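Local coordinates for protein polysaccharide deacetylase (Streptococcus pyogenes, PDB 6DQ3) that removes N-acetyl groups from the cell wall linkage unit of streptococcal rhamnopolysaccharides as a zinc-dependent enzyme of carbohydrate esterase family 4, at residues T195-I200 with S209-R214. Residues are numbered along the deposited sequence; the frame is centred on the assembly and turned at random.
Sequences TTNEGI and SLNRIR
Glu198 pairs with Arg212 in a parallel bridge: Arg212 N donates to Asn197 O (3.0 Å), and Gly199 N donates to Arg212 O (3.1 Å). The chain turns a corner at Thr196. Just before the corner, Thr195 binds Leu210 O twice, through its backbone N and through OG1, which sits above the carbonyl plane. The same OG1 accepts from Asn197 N, forming an ST turn.

The Arg212 chain bends at chi3 (-78°), and Arg212 NE gives a nearly straight bond to Thr195 O (2.8 Å). That oxygen lies at the edge of the guanidinium, in its plane. On the same guanidinium, NH2 forms a salt bridge with Asp77 and NH1 bonds Thr75 OG1. All three nitrogens are thus used, which fixes its rotation.

Glu198 folds back at chi2 (68°). Glu198 OE1 accepts from Arg214 N (3.0 Å) with its syn lone pair. A water joins OE2 to Arg214 O. Asn211 points toward segment 195-200, and Asn211 ND2 donates to Ile200 O (3.2 Å) from above the carbonyl plane. Ile200 and Ile213 lie side by side.

Strand 210-214 pairs in parallel with both strand 8-14 and strand 192-198. The Arg212 side chain lies about 7 Å from a bound zinc ion. Asp77 directly precedes the zinc ligand Asp78, as in carbohydrate esterase 4 enzymes, where an arginine typically holds the aspartate beside the metal-binding one.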
loop_
_atom_site.group_PDB
_atom_site.type_symbol
_atom_site.label_atom_id
_atom_site.label_comp_id
_atom_site.label_asym_id
_atom_site.label_seq_id
_atom_site.Cartn_x
_atom_site.Cartn_y
_atom_site.Cartn_z
ATOM N N THR A 195 -5.102 -6.801 -2.828
ATOM C CA THR A 195 -4.699 -8.187 -2.711
ATOM C C THR A 195 -3.232 -8.309 -3.123
ATOM O O THR A 195 -2.540 -7.306 -3.336
ATOM C CB THR A 195 -5.589 -9.055 -3.597
ATOM O OG1 THR A 195 -5.219 -8.837 -4.965
ATOM C CG2 THR A 195 -7.064 -8.696 -3.407
ATOM N N THR A 196 -2.764 -9.549 -3.271
ATOM C CA THR A 196 -1.480 -9.811 -3.910
ATOM C C THR A 196 -1.638 -10.474 -5.280
ATOM O O THR A 196 -0.662 -11.008 -5.819
ATOM C CB THR A 196 -0.573 -10.659 -3.007
ATOM O OG1 THR A 196 -1.188 -11.919 -2.706
ATOM C CG2 THR A 196 -0.264 -9.917 -1.701
ATOM N N ASN A 197 -2.850 -10.462 -5.847
ATOM C CA ASN A 197 -3.065 -10.958 -7.203
ATOM C C ASN A 197 -2.353 -10.040 -8.196
ATOM O O ASN A 197 -2.614 -8.834 -8.226
ATOM C CB ASN A 197 -4.559 -11.020 -7.530
ATOM C CG ASN A 197 -5.341 -11.921 -6.583
ATOM O OD1 ASN A 197 -4.807 -12.876 -6.022
ATOM N ND2 ASN A 197 -6.623 -11.618 -6.413
ATOM N N GLU A 198 -1.484 -10.609 -9.031
ATOM C CA GLU A 198 -0.631 -9.804 -9.903
ATOM C C GLU A 198 -1.400 -9.219 -11.086
ATOM O O GLU A 198 -2.142 -9.928 -11.776
ATOM C CB GLU A 198 0.539 -10.652 -10.407
ATOM C CG GLU A 198 1.525 -9.940 -11.328
ATOM C CD GLU A 198 2.336 -8.858 -10.627
ATOM O OE1 GLU A 198 2.491 -8.917 -9.388
ATOM O OE2 GLU A 198 2.817 -7.943 -11.325
ATOM N N GLY A 199 -1.205 -7.933 -11.318
ATOM C CA GLY A 199 -1.732 -7.272 -12.498
ATOM C C GLY A 199 -2.077 -5.825 -12.214
ATOM O O GLY A 199 -2.076 -5.363 -11.074
ATOM N N ILE A 200 -2.356 -5.095 -13.299
ATOM C CA ILE A 200 -2.911 -3.752 -13.176
ATOM C C ILE A 200 -4.338 -3.853 -12.644
ATOM O O ILE A 200 -5.040 -4.849 -12.865
ATOM C CB ILE A 200 -2.863 -3.025 -14.533
ATOM C CG1 ILE A 200 -1.418 -2.992 -15.040
ATOM C CG2 ILE A 200 -3.439 -1.631 -14.414
ATOM C CD1 ILE A 200 -1.247 -2.433 -16.441
ATOM N N SER A 209 -11.024 -5.945 -3.682
ATOM C CA SER A 209 -10.116 -7.027 -4.035
ATOM C C SER A 209 -9.307 -6.653 -5.279
ATOM O O SER A 209 -9.260 -7.373 -6.276
ATOM C CB SER A 209 -10.902 -8.320 -4.242
ATOM O OG SER A 209 -11.958 -8.129 -5.169
ATOM N N LEU A 210 -8.615 -5.516 -5.209
ATOM C CA LEU A 210 -7.902 -4.982 -6.361
ATOM C C LEU A 210 -6.549 -5.652 -6.566
ATOM O O LEU A 210 -5.845 -5.979 -5.603
ATOM C CB LEU A 210 -7.692 -3.480 -6.189
ATOM C CG LEU A 210 -8.952 -2.619 -6.125
ATOM C CD1 LEU A 210 -8.644 -1.233 -5.578
ATOM C CD2 LEU A 210 -9.575 -2.528 -7.509
ATOM N N ASN A 211 -6.176 -5.821 -7.837
ATOM C CA ASN A 211 -4.868 -6.355 -8.188
ATOM C C ASN A 211 -3.765 -5.388 -7.768
ATOM O O ASN A 211 -3.976 -4.175 -7.679
ATOM C CB ASN A 211 -4.737 -6.576 -9.701
ATOM C CG ASN A 211 -5.683 -7.622 -10.249
ATOM O OD1 ASN A 211 -6.264 -8.418 -9.516
ATOM N ND2 ASN A 211 -5.828 -7.629 -11.572
ATOM N N ARG A 212 -2.566 -5.928 -7.555
ATOM C CA ARG A 212 -1.378 -5.105 -7.361
ATOM C C ARG A 212 -0.227 -5.661 -8.184
ATOM O O ARG A 212 -0.227 -6.826 -8.587
ATOM C CB ARG A 212 -0.985 -5.022 -5.879
ATOM C CG ARG A 212 -1.973 -4.220 -5.042
ATOM C CD ARG A 212 -1.356 -3.753 -3.733
ATOM N NE ARG A 212 -1.286 -4.820 -2.739
ATOM C CZ ARG A 212 -0.746 -4.683 -1.533
ATOM N NH1 ARG A 212 -0.220 -3.517 -1.164
ATOM N NH2 ARG A 212 -0.730 -5.708 -0.696
ATOM N N ILE A 213 0.749 -4.796 -8.446
ATOM C CA ILE A 213 1.952 -5.151 -9.193
ATOM C C ILE A 213 3.074 -5.309 -8.178
ATOM O O ILE A 213 3.464 -4.338 -7.520
ATOM C CB ILE A 213 2.301 -4.089 -10.246
ATOM C CG1 ILE A 213 1.217 -4.030 -11.323
ATOM C CG2 ILE A 213 3.675 -4.373 -10.846
ATOM C CD1 ILE A 213 1.243 -2.749 -12.146
ATOM N N ARG A 214 3.591 -6.529 -8.036
ATOM C CA ARG A 214 4.669 -6.778 -7.089
ATOM C C ARG A 214 5.971 -6.208 -7.639
ATOM O O ARG A 214 6.337 -6.466 -8.791
ATOM C CB ARG A 214 4.822 -8.275 -6.814
ATOM C CG ARG A 214 5.894 -8.589 -5.767
ATOM C CD ARG A 214 6.105 -10.084 -5.565
ATOM N NE ARG A 214 4.935 -10.763 -5.011
ATOM C CZ ARG A 214 4.596 -10.750 -3.725
ATOM N NH1 ARG A 214 5.326 -10.077 -2.845
ATOM N NH2 ARG A 214 3.517 -11.404 -3.318
HETATM O O HOH W 1 -7.486 -9.060 -7.110
HETATM O O HOH W 2 1.495 -12.862 -5.195
HETATM O O HOH W 3 5.399 -7.870 -10.919
HETATM O O HOH W 4 -2.337 -2.944 -9.896
#